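Local coordinates for T CELL surface glycoprotein CD4 (Rattus norvegicus, PDB 1CID), which probably serves as a T-cell co-receptor that recognises MHC class II molecules through its amino-terminal domains, this fragment being the membrane-proximal pair of immunoglobulin-like domains, at residues A[17-22]-A[89-94]; A[62-67]-A[72-77]; A[110-113]-A[117-120]; A[119-124]-A[161-166]; A[140-143]-A[148-151]. All coordinates share one frame; numbering follows the deposited sequence.

Contact 1: A[17-22]-A[89-94]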
# COMPACT_ATOMS: atom_id res chain seq x y z
N PHE A 17 -4.60 7.44 11.61
CA PHE A 17 -5.05 8.87 11.39
C PHE A 17 -5.26 9.41 12.79
O PHE A 17 -6.17 9.01 13.52
CB PHE A 17 -6.21 8.81 10.54
CG PHE A 17 -6.21 8.07 9.26
CD1 PHE A 17 -5.70 8.67 8.12
CD2 PHE A 17 -6.83 6.82 9.19
CE1 PHE A 17 -5.77 8.03 6.88
CE2 PHE A 17 -6.98 6.15 7.97
CZ PHE A 17 -6.43 6.80 6.84
N PRO A 18 -4.34 10.30 13.05
CA PRO A 18 -4.22 10.73 14.44
C PRO A 18 -4.63 12.06 14.96
O PRO A 18 -4.21 12.43 16.09
CB PRO A 18 -2.70 10.52 14.52
CG PRO A 18 -2.16 10.80 13.14
CD PRO A 18 -3.27 10.73 12.14
N LEU A 19 -5.45 12.66 14.17
CA LEU A 19 -5.99 14.00 14.29
C LEU A 19 -7.02 14.34 15.36
O LEU A 19 -8.02 13.66 15.60
CB LEU A 19 -6.50 14.28 12.84
CG LEU A 19 -6.73 13.07 11.92
CD1 LEU A 19 -8.02 12.34 12.34
CD2 LEU A 19 -6.73 13.45 10.45
N ASN A 20 -6.69 15.45 16.00
CA ASN A 20 -7.28 16.31 17.02
C ASN A 20 -8.29 15.68 17.96
O ASN A 20 -9.35 16.29 18.25
CB ASN A 20 -7.92 17.49 16.23
CG ASN A 20 -8.93 17.17 15.13
OD1 ASN A 20 -8.70 17.40 13.92
ND2 ASN A 20 -10.14 16.67 15.41
N LEU A 21 -7.94 14.48 18.41
CA LEU A 21 -8.84 13.63 19.23
C LEU A 21 -9.41 14.24 20.53
O LEU A 21 -8.96 13.94 21.66
CB LEU A 21 -8.24 12.21 19.41
CG LEU A 21 -7.16 11.50 18.64
CD1 LEU A 21 -7.11 10.04 19.13
CD2 LEU A 21 -7.35 11.51 17.12
N GLY A 22 -10.48 15.04 20.33
CA GLY A 22 -11.21 15.73 21.41
C GLY A 22 -12.36 14.78 21.78
O GLY A 22 -12.17 13.54 21.76
N LEU A 89 -10.14 9.33 2.78
CA LEU A 89 -10.81 9.05 4.01
C LEU A 89 -11.34 10.44 4.41
O LEU A 89 -10.58 11.30 4.90
CB LEU A 89 -9.93 8.37 5.04
CG LEU A 89 -10.59 8.54 6.41
CD1 LEU A 89 -10.81 7.22 7.09
CD2 LEU A 89 -9.78 9.44 7.29
N THR A 90 -12.64 10.58 4.17
CA THR A 90 -13.50 11.78 4.42
C THR A 90 -13.99 11.69 5.83
O THR A 90 -14.45 10.62 6.30
CB THR A 90 -14.65 11.85 3.37
OG1 THR A 90 -14.78 10.64 2.50
CG2 THR A 90 -14.46 13.07 2.46
N LEU A 91 -13.83 12.73 6.55
CA LEU A 91 -14.30 12.74 7.96
C LEU A 91 -15.32 13.92 7.98
O LEU A 91 -15.23 15.01 7.32
CB LEU A 91 -13.16 12.78 8.91
CG LEU A 91 -12.34 11.76 9.61
CD1 LEU A 91 -12.87 10.37 9.37
CD2 LEU A 91 -10.90 11.82 9.06
N THR A 92 -16.34 13.66 8.81
CA THR A 92 -17.41 14.66 8.89
C THR A 92 -17.84 15.15 10.27
O THR A 92 -17.98 14.61 11.36
CB THR A 92 -18.67 14.16 8.07
OG1 THR A 92 -18.29 13.51 6.81
CG2 THR A 92 -19.64 15.32 7.81
N LEU A 93 -18.17 16.42 10.08
CA LEU A 93 -18.72 17.56 10.74
C LEU A 93 -18.69 17.52 12.27
O LEU A 93 -19.29 17.73 13.32
CB LEU A 93 -20.07 18.07 10.23
CG LEU A 93 -20.44 19.54 10.17
CD1 LEU A 93 -21.64 19.74 9.20
CD2 LEU A 93 -20.80 20.10 11.56
N ASP A 94 -17.40 17.27 12.36
CA ASP A 94 -16.45 17.45 13.43
C ASP A 94 -16.86 18.99 13.45
O ASP A 94 -17.43 19.47 14.43
CB ASP A 94 -14.99 17.28 12.99
CG ASP A 94 -14.86 16.94 11.50
OD1 ASP A 94 -15.16 17.86 10.70
OD2 ASP A 94 -14.59 15.77 11.16

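Contact 2: A[62-67]-A[72-77]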
# COMPACT_ATOMS: atom_id res chain seq x y z
N PRO A 62 -11.09 -5.20 -1.18
CA PRO A 62 -10.35 -5.89 -0.13
C PRO A 62 -10.97 -5.90 1.27
O PRO A 62 -11.75 -4.93 1.42
CB PRO A 62 -9.02 -5.16 0.05
CG PRO A 62 -9.34 -3.77 -0.42
CD PRO A 62 -10.20 -4.10 -1.58
N LYS A 63 -10.72 -6.73 2.25
CA LYS A 63 -11.42 -6.56 3.55
C LYS A 63 -10.73 -5.56 4.46
O LYS A 63 -9.83 -5.88 5.25
CB LYS A 63 -11.67 -7.87 4.31
CG LYS A 63 -13.01 -8.14 4.97
CD LYS A 63 -13.32 -9.52 5.53
CE LYS A 63 -13.91 -10.63 4.66
NZ LYS A 63 -12.93 -11.68 4.29
N PHE A 64 -11.14 -4.31 4.39
CA PHE A 64 -10.66 -3.16 5.18
C PHE A 64 -10.98 -3.57 6.60
O PHE A 64 -11.94 -4.31 6.78
CB PHE A 64 -11.33 -1.97 4.64
CG PHE A 64 -11.08 -1.48 3.27
CD1 PHE A 64 -9.78 -1.17 2.88
CD2 PHE A 64 -12.11 -1.17 2.37
CE1 PHE A 64 -9.45 -0.64 1.63
CE2 PHE A 64 -11.86 -0.63 1.11
CZ PHE A 64 -10.50 -0.38 0.75
N GLN A 65 -10.25 -3.24 7.62
CA GLN A 65 -10.53 -3.59 8.99
C GLN A 65 -10.35 -2.26 9.73
O GLN A 65 -9.26 -1.73 9.42
CB GLN A 65 -9.54 -4.35 9.81
CG GLN A 65 -10.31 -5.56 10.36
CD GLN A 65 -9.49 -6.71 9.76
OE1 GLN A 65 -8.95 -7.53 10.50
NE2 GLN A 65 -9.41 -6.64 8.42
N LEU A 66 -11.27 -1.93 10.58
CA LEU A 66 -11.10 -0.65 11.28
C LEU A 66 -10.79 -1.03 12.73
O LEU A 66 -11.28 -2.02 13.20
CB LEU A 66 -12.27 0.32 11.31
CG LEU A 66 -12.56 1.67 10.71
CD1 LEU A 66 -11.35 2.56 10.67
CD2 LEU A 66 -13.09 1.35 9.31
N SER A 67 -10.08 -0.22 13.43
CA SER A 67 -9.73 -0.31 14.85
C SER A 67 -10.98 -0.10 15.70
O SER A 67 -11.49 1.05 15.48
CB SER A 67 -8.78 0.85 15.14
OG SER A 67 -9.26 2.20 14.83
N LEU A 72 -8.10 4.94 15.44
CA LEU A 72 -8.58 5.08 14.08
C LEU A 72 -7.35 4.64 13.24
O LEU A 72 -6.52 5.47 12.82
CB LEU A 72 -9.11 6.45 13.58
CG LEU A 72 -9.69 6.36 12.17
CD1 LEU A 72 -10.97 5.53 12.18
CD2 LEU A 72 -10.22 7.63 11.55
N THR A 73 -7.36 3.34 13.07
CA THR A 73 -6.31 2.86 12.18
C THR A 73 -7.17 2.03 11.24
O THR A 73 -8.12 1.41 11.72
CB THR A 73 -5.22 2.21 13.04
OG1 THR A 73 -5.73 0.85 13.18
CG2 THR A 73 -5.03 2.83 14.42
N LEU A 74 -6.87 2.09 9.98
CA LEU A 74 -7.58 1.32 8.95
C LEU A 74 -6.50 0.34 8.55
O LEU A 74 -5.33 0.68 8.43
CB LEU A 74 -8.11 2.31 7.98
CG LEU A 74 -8.29 2.06 6.50
CD1 LEU A 74 -6.93 2.30 5.85
CD2 LEU A 74 -8.90 0.68 6.22
N GLN A 75 -6.83 -0.89 8.32
CA GLN A 75 -5.68 -1.83 8.01
C GLN A 75 -6.05 -2.62 6.82
O GLN A 75 -7.10 -3.20 7.11
CB GLN A 75 -5.64 -2.35 9.43
CG GLN A 75 -5.65 -3.69 10.04
CD GLN A 75 -4.63 -4.58 9.34
OE1 GLN A 75 -4.77 -4.86 8.14
NE2 GLN A 75 -3.59 -4.99 10.06
N ILE A 76 -5.48 -2.65 5.65
CA ILE A 76 -5.93 -3.56 4.54
C ILE A 76 -5.12 -4.79 4.91
O ILE A 76 -3.93 -4.59 5.14
CB ILE A 76 -5.97 -2.94 3.15
CG1 ILE A 76 -5.18 -3.80 2.15
CG2 ILE A 76 -5.57 -1.44 2.95
CD1 ILE A 76 -5.43 -3.31 0.67
N PRO A 77 -5.63 -6.01 5.08
CA PRO A 77 -4.84 -7.09 5.67
C PRO A 77 -3.99 -8.18 5.07
O PRO A 77 -3.24 -8.91 5.84
CB PRO A 77 -5.98 -7.66 6.63
CG PRO A 77 -7.24 -7.53 5.86
CD PRO A 77 -7.06 -6.37 4.87

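Contact 3: A[110-113]-A[117-120]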
# COMPACT_ATOMS: atom_id res chain seq x y z
N THR A 110 9.27 -12.60 -7.89
CA THR A 110 9.18 -13.97 -8.28
C THR A 110 10.30 -14.39 -9.25
O THR A 110 10.93 -13.67 -9.98
CB THR A 110 7.82 -14.38 -8.95
OG1 THR A 110 7.74 -13.68 -10.22
CG2 THR A 110 6.63 -14.17 -8.01
N GLN A 111 10.52 -15.67 -9.19
CA GLN A 111 11.38 -16.59 -9.91
C GLN A 111 10.38 -17.53 -10.61
O GLN A 111 9.92 -18.56 -10.06
CB GLN A 111 12.27 -17.42 -9.02
CG GLN A 111 13.29 -18.18 -9.85
CD GLN A 111 14.39 -18.85 -9.09
OE1 GLN A 111 14.68 -19.09 -7.92
NE2 GLN A 111 15.30 -19.29 -9.96
N PRO A 112 9.99 -17.13 -11.82
CA PRO A 112 8.98 -17.85 -12.61
C PRO A 112 9.35 -19.17 -13.28
O PRO A 112 8.54 -20.04 -13.68
CB PRO A 112 8.54 -16.74 -13.59
CG PRO A 112 9.35 -15.50 -13.39
CD PRO A 112 10.50 -15.92 -12.50
N ASP A 113 10.61 -19.38 -13.50
CA ASP A 113 11.26 -20.57 -14.12
C ASP A 113 12.67 -20.38 -13.65
O ASP A 113 12.67 -19.77 -12.54
CB ASP A 113 10.93 -20.48 -15.59
CG ASP A 113 11.32 -19.21 -16.34
OD1 ASP A 113 12.46 -18.67 -16.11
OD2 ASP A 113 10.44 -18.77 -17.16
N LEU A 117 13.70 -14.13 -13.03
CA LEU A 117 13.68 -13.49 -11.72
C LEU A 117 12.87 -12.18 -12.06
O LEU A 117 13.43 -11.59 -12.98
CB LEU A 117 14.90 -12.96 -10.97
CG LEU A 117 14.65 -12.36 -9.60
CD1 LEU A 117 14.23 -13.41 -8.56
CD2 LEU A 117 15.93 -11.76 -9.05
N THR A 118 11.76 -11.91 -11.40
CA THR A 118 11.02 -10.73 -11.80
C THR A 118 10.66 -9.80 -10.66
O THR A 118 10.49 -10.32 -9.54
CB THR A 118 9.77 -11.11 -12.64
OG1 THR A 118 10.07 -12.34 -13.32
CG2 THR A 118 9.59 -9.96 -13.66
N CYS A 119 10.52 -8.52 -10.90
CA CYS A 119 10.10 -7.76 -9.72
C CYS A 119 9.11 -6.80 -10.31
O CYS A 119 9.57 -6.29 -11.33
CB CYS A 119 11.31 -7.17 -9.16
SG CYS A 119 10.99 -5.95 -7.94
N GLU A 120 7.87 -6.74 -9.78
CA GLU A 120 6.94 -5.77 -10.32
C GLU A 120 6.24 -5.13 -9.11
O GLU A 120 6.08 -5.77 -8.07
CB GLU A 120 5.75 -6.08 -11.13
CG GLU A 120 5.15 -7.40 -10.75
CD GLU A 120 4.16 -7.81 -11.86
OE1 GLU A 120 3.45 -6.85 -12.26
OE2 GLU A 120 4.33 -9.07 -12.13

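Contact 4: A[119-124]-A[161-166]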
# COMPACT_ATOMS: atom_id res chain seq x y z
N CYS A 119 10.52 -8.52 -10.90
CA CYS A 119 10.10 -7.76 -9.72
C CYS A 119 9.11 -6.80 -10.31
O CYS A 119 9.57 -6.29 -11.33
CB CYS A 119 11.31 -7.17 -9.16
SG CYS A 119 10.99 -5.95 -7.94
N GLU A 120 7.87 -6.74 -9.78
CA GLU A 120 6.94 -5.77 -10.32
C GLU A 120 6.24 -5.13 -9.11
O GLU A 120 6.08 -5.77 -8.07
CB GLU A 120 5.75 -6.08 -11.13
CG GLU A 120 5.15 -7.40 -10.75
CD GLU A 120 4.16 -7.81 -11.86
OE1 GLU A 120 3.45 -6.85 -12.26
OE2 GLU A 120 4.33 -9.07 -12.13
N VAL A 121 5.94 -3.88 -9.41
CA VAL A 121 5.27 -3.01 -8.40
C VAL A 121 3.98 -2.42 -8.96
O VAL A 121 3.82 -2.23 -10.20
CB VAL A 121 6.38 -2.01 -8.04
CG1 VAL A 121 6.42 -0.71 -8.80
CG2 VAL A 121 6.36 -1.53 -6.61
N MET A 122 2.99 -2.10 -8.16
CA MET A 122 1.76 -1.52 -8.72
C MET A 122 1.18 -0.47 -7.80
O MET A 122 1.26 -0.68 -6.59
CB MET A 122 0.69 -2.53 -8.92
CG MET A 122 0.10 -2.22 -10.29
SD MET A 122 -0.42 -3.95 -10.72
CE MET A 122 1.02 -4.17 -11.85
N GLY A 123 0.64 0.57 -8.39
CA GLY A 123 0.06 1.59 -7.46
C GLY A 123 0.79 2.87 -7.82
O GLY A 123 1.63 2.88 -8.73
N PRO A 124 0.48 3.91 -7.08
CA PRO A 124 1.03 5.27 -7.24
C PRO A 124 2.50 5.60 -6.99
O PRO A 124 3.02 5.99 -5.89
CB PRO A 124 0.18 6.16 -6.29
CG PRO A 124 -0.55 5.26 -5.35
CD PRO A 124 -0.55 3.88 -6.02
N CYS A 161 15.00 -6.90 -4.05
CA CYS A 161 14.42 -6.01 -5.10
C CYS A 161 14.13 -4.66 -4.45
O CYS A 161 13.60 -4.63 -3.31
CB CYS A 161 13.29 -6.61 -5.93
SG CYS A 161 12.59 -5.28 -6.98
N LEU A 162 14.51 -3.52 -5.03
CA LEU A 162 14.21 -2.27 -4.29
C LEU A 162 13.49 -1.28 -5.19
O LEU A 162 13.77 -1.35 -6.39
CB LEU A 162 15.47 -1.68 -3.87
CG LEU A 162 16.85 -2.12 -3.65
CD1 LEU A 162 17.56 -0.84 -3.13
CD2 LEU A 162 16.98 -3.05 -2.48
N LEU A 163 12.72 -0.44 -4.55
CA LEU A 163 11.94 0.69 -5.10
C LEU A 163 12.60 1.94 -4.44
O LEU A 163 12.63 2.06 -3.19
CB LEU A 163 10.48 0.78 -4.84
CG LEU A 163 9.27 1.53 -5.32
CD1 LEU A 163 8.96 2.67 -4.41
CD2 LEU A 163 9.42 2.12 -6.71
N SER A 164 13.06 2.74 -5.37
CA SER A 164 13.72 3.94 -4.89
C SER A 164 13.23 5.13 -5.69
O SER A 164 12.93 4.99 -6.88
CB SER A 164 15.22 3.77 -5.04
OG SER A 164 15.63 3.76 -6.40
N GLU A 165 13.16 6.24 -4.98
CA GLU A 165 12.87 7.60 -5.47
C GLU A 165 14.05 8.45 -4.88
O GLU A 165 14.35 8.42 -3.67
CB GLU A 165 11.56 8.23 -5.25
CG GLU A 165 11.49 9.77 -5.37
CD GLU A 165 11.18 10.15 -3.93
OE1 GLU A 165 12.16 9.96 -3.17
OE2 GLU A 165 10.09 10.52 -3.51
N GLY A 166 14.74 9.02 -5.89
CA GLY A 166 15.96 9.76 -5.59
C GLY A 166 16.97 8.81 -4.94
O GLY A 166 17.23 7.74 -5.56

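Contact 5: A[140-143]-A[148-151]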
# COMPACT_ATOMS: atom_id res chain seq x y z
N ALA A 140 23.77 -2.82 -7.86
CA ALA A 140 22.56 -3.03 -8.67
C ALA A 140 22.90 -3.70 -9.94
O ALA A 140 23.70 -3.12 -10.65
CB ALA A 140 22.07 -1.60 -8.90
N ARG A 141 22.30 -4.77 -10.28
CA ARG A 141 22.52 -5.46 -11.60
C ARG A 141 21.69 -4.75 -12.64
O ARG A 141 22.27 -4.16 -13.55
CB ARG A 141 22.21 -6.91 -11.42
CG ARG A 141 22.31 -7.84 -12.60
CD ARG A 141 23.76 -8.10 -12.84
NE ARG A 141 24.41 -8.82 -11.73
CZ ARG A 141 24.52 -10.16 -11.89
NH1 ARG A 141 24.06 -10.80 -12.99
NH2 ARG A 141 25.08 -10.84 -10.88
N VAL A 142 20.41 -4.61 -12.55
CA VAL A 142 19.42 -3.89 -13.33
C VAL A 142 18.90 -2.69 -12.54
O VAL A 142 18.68 -2.94 -11.36
CB VAL A 142 18.19 -4.80 -13.54
CG1 VAL A 142 16.98 -4.15 -14.21
CG2 VAL A 142 18.60 -6.06 -14.30
N SER A 143 18.68 -1.56 -13.10
CA SER A 143 18.13 -0.38 -12.40
C SER A 143 17.38 0.23 -13.58
O SER A 143 17.92 0.97 -14.36
CB SER A 143 19.01 0.60 -11.85
OG SER A 143 18.84 1.89 -11.43
N VAL A 148 8.16 -2.96 -14.12
CA VAL A 148 8.46 -4.38 -14.00
C VAL A 148 9.84 -4.60 -14.63
O VAL A 148 9.96 -4.38 -15.85
CB VAL A 148 7.29 -5.19 -14.45
CG1 VAL A 148 7.00 -5.07 -15.91
CG2 VAL A 148 7.61 -6.65 -14.15
N ILE A 149 10.83 -4.96 -13.80
CA ILE A 149 12.13 -5.29 -14.37
C ILE A 149 12.32 -6.80 -14.27
O ILE A 149 11.69 -7.32 -13.38
CB ILE A 149 13.27 -4.57 -13.66
CG1 ILE A 149 13.15 -4.94 -12.19
CG2 ILE A 149 12.97 -3.14 -14.13
CD1 ILE A 149 14.09 -4.14 -11.26
N GLN A 150 13.17 -7.31 -15.12
CA GLN A 150 13.38 -8.77 -15.21
C GLN A 150 14.85 -9.08 -15.23
O GLN A 150 15.55 -8.16 -15.65
CB GLN A 150 12.59 -9.19 -16.45
CG GLN A 150 12.31 -10.63 -16.75
CD GLN A 150 13.17 -11.08 -17.92
OE1 GLN A 150 14.40 -11.23 -17.72
NE2 GLN A 150 12.57 -11.23 -19.12
N VAL A 151 15.32 -10.23 -14.80
CA VAL A 151 16.73 -10.63 -14.82
C VAL A 151 16.78 -12.09 -15.33
O VAL A 151 16.18 -13.04 -14.87
CB VAL A 151 17.63 -10.49 -13.60
CG1 VAL A 151 18.94 -11.30 -13.51
CG2 VAL A 151 18.04 -9.02 -13.40

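Contact 1: A[17-22]-A[89-94]
F17 and L89 meet face to methyl across the interior of the first domain, in a contact made wholly by side chains. The phenylalanine sits just beyond strand 13-16, the leucine on strand 85-92, and their side chains approach from opposite directions. F17 turns CG anti to its own carbonyl carbon (chi1 -52°), which swings the ring off its loop and presents one face to the facing strand. L89 instead sets CG opposite the backbone N (chi1 162°), and its fork reaches the ring with both tips. CD2 stands 4.1 Å from the centroid of the F17 ring and only 3° off the ring normal, a CH-pi contact centred on the pi cloud. The second branch, L89 CD1, comes down nearer the rim and lies 4.1 Å from F17 CE2. One methyl thus marks the middle of the face and the other its border.

Two residues further along each segment the theme recurs more loosely. L19 CD1 approaches L91 CD2 at 4.4 Å, a plain methyl-to-methyl meeting. The surroundings continue the same oily layer: V102 and L98 of strand 97-110 touch F17 and L19, while F46 packs against both L89 and L91. F17 is also held by its backbone, which is hydrogen-bonded to L72. The arrangement is that of the immunoglobulin beta-sandwich between the loop that follows the second strand and the F strand, here in a domain without cysteine, where an aromatic ring and leucines meet across this part of the interior.

Contact 2: A[62-67]-A[72-77]
Q65 and Q75 pair backbone to backbone as the hydrogen-bonded couple of an antiparallel hairpin. The firmer of their two bonds runs from Q75 N to Q65 O at 2.8 Å, arriving nearly along the C=O axis (169°); the return bond from Q65 N is weak. Q65 O also receives a CA-H contact from L74. On the outer face Q65 CB lies 4.0 Å from Q75 CG, and the Q65 chain, bent at chi2, carries NE2 across to P77 CG at 3.5 Å.

S67 closes the other end. With OG between the backbone N and the carbonyl carbon (chi1 57°), its hydroxyl accepts T73 N at 2.8 Å, while S67 N bonds to T73 O at 3.1 Å. OG is also hydrogen-bonded to T69 O in the turn. With an alanine here, T73 N is likely to lose its acceptor, and the bond that ties this position to T69 O would go as well.

L66 faces inward instead: its CD1 meets L72, and it also touches V53 and V55. F64 lies beside L74, CD1 to CD2 3.9 Å. The chemistry is thus divided by face, amides outside and hydrocarbon inside, so the hairpin can border solvent while covering the sandwich core.

Contact 3: A[110-113]-A[117-120]
T110 and T118 are joined by a pair of backbone hydrogen bonds, making an antiparallel hydrogen-bonded pair with CA atoms 5.1 Å apart. T110 N gives its hydrogen to T118 O at 3.1 Å; the bond is almost straight at the hydrogen (163°), although the donor is tilted 22° from the carbonyl plane. The reciprocal bond, from T118 N to T110 O, is modelled so short that its length is doubtful. T110 O is approached as well by L117 CA, 3.3 Å away, in a CA-H...O contact.

This pairing belongs to the join between two immunoglobulin-like domains. Strand 97-110 is the last strand of the first domain, and it runs without interruption into the opening strand of the second, where its end pairs with strand 116-122. Such a shared strand, passing directly from one domain to the next, is a hallmark of CD4.

Van der Waals contacts separate by face. On the outer side P112 CG lies over T118 OG1, at a spacing to which this resolution gives no weight, the ring and the hydroxyl-bearing side chain crossing at about a right angle. T110 OG1 lies on this side too, 4.1 Å from T118 CB. On the inner side L117 holds CG opposite the backbone N (chi1 -178°), which brings CD1 within 3.6 Å of T110 O; the same side chain also touches L133 and V109.

In the connecting turn, D113 OD1 is hydrogen-bonded to N115 N, as in an Asx turn, and to T116 OG1.

Contact 4: A[119-124]-A[161-166]
C119 is bonded covalently to C161, and following its side chain outward traces the disulfide of the second domain. The path begins at CB, directed toward the partner strand. From there CB already faces C161 CB at 3.8 Å, and it lies 3.2 Å from C161 SG, the spacing that a shared S-S bond imposes. The next atom, SG, is placed opposite the backbone N (chi1 168°), extending the side chain across the space between the sheets. There it ends on C161 SG at 2.0 Å, with C161 CB 3.1 Å from it. C161 adopts nearly the same first torsion (chi1 173°), so the two half-cystines reach for each other in like manner. The turn about the sulfur-sulfur bond is left-handed, chi3 -68°, and C119 CA and C161 CA end up 6.6 Å apart.

Beyond the bridge the strands diverge. V121 CG2 and L163 CG still meet at 4.4 Å, but V121 CA and L163 CA are 8.3 Å apart. L131 covers C119, while M107 and V109 lie against C161.

This is the classical immunoglobulin cystine, which ties the second strand of one sheet to the F strand of the other. With neither strand offering the other a hydrogen bond, the connection is covalent at one point and hydrophobic at the next: the bridge fixes the separation of the sheets locally, and V121 and L163 meet loosely where the strands have moved apart.

Contact 5: A[140-143]-A[148-151]
At the edge of the second domain's beta-sandwich, V142 reaches from a classic beta bulge to the opposing sheet. The bulge consists of R141 and V142, which both face L133 on the neighbouring strand 129-135. V142 turns its side chain toward strand 148-152 and divides its two methyls between partners. CG1, opposite the backbone N (chi1 173°), lies against I149, 3.8 Å from its CB and 4.1 Å from both its CG2 and its CD1. The other branch, CG2, leans toward V151 and stands 3.9 Å from Q150 O; its spacing to V151 CG2 is too doubtful to carry weight. The V142 side chain and those of I149 and V151 pass alongside each other, pointing opposite ways.

Replacing V142 by an alanine removes both gamma methyls and is likely to open a gap beside I149 and V151.

Outside this apolar junction, R141 is salt-bridged to E155. I149 and V151 are hydrogen-bonded through their backbones to C119 and L117 respectively, and W159 flanks V151. The contact joins the edge strand of one sheet to a strand of the other in an immunoglobulin C2-set beta-sandwich.

In the fold
The five contacts fall into two groups, one in each domain: contacts 1 and 2 lie on the opposite side of the chain's centre from contacts 3, 4 and 5. Contacts 1 and 4 are buried and invite comparison, since both cross the sandwich interior to an F strand, contact 1 from the loop after the second strand, contact 4 from the second strand itself; one uses a ring and leucines, the other a disulfide. Contacts 2 and 3 work within sheets through backbone bonds; contact 2 is partly buried, contact 3 superficial. Contact 5, partly buried, is again apolar and crosses between sheets. Contacts 3 and 4 share C119 and E120, contact 3 adjoins contact 5 through neighbouring strands, and contacts 1 and 2 touch.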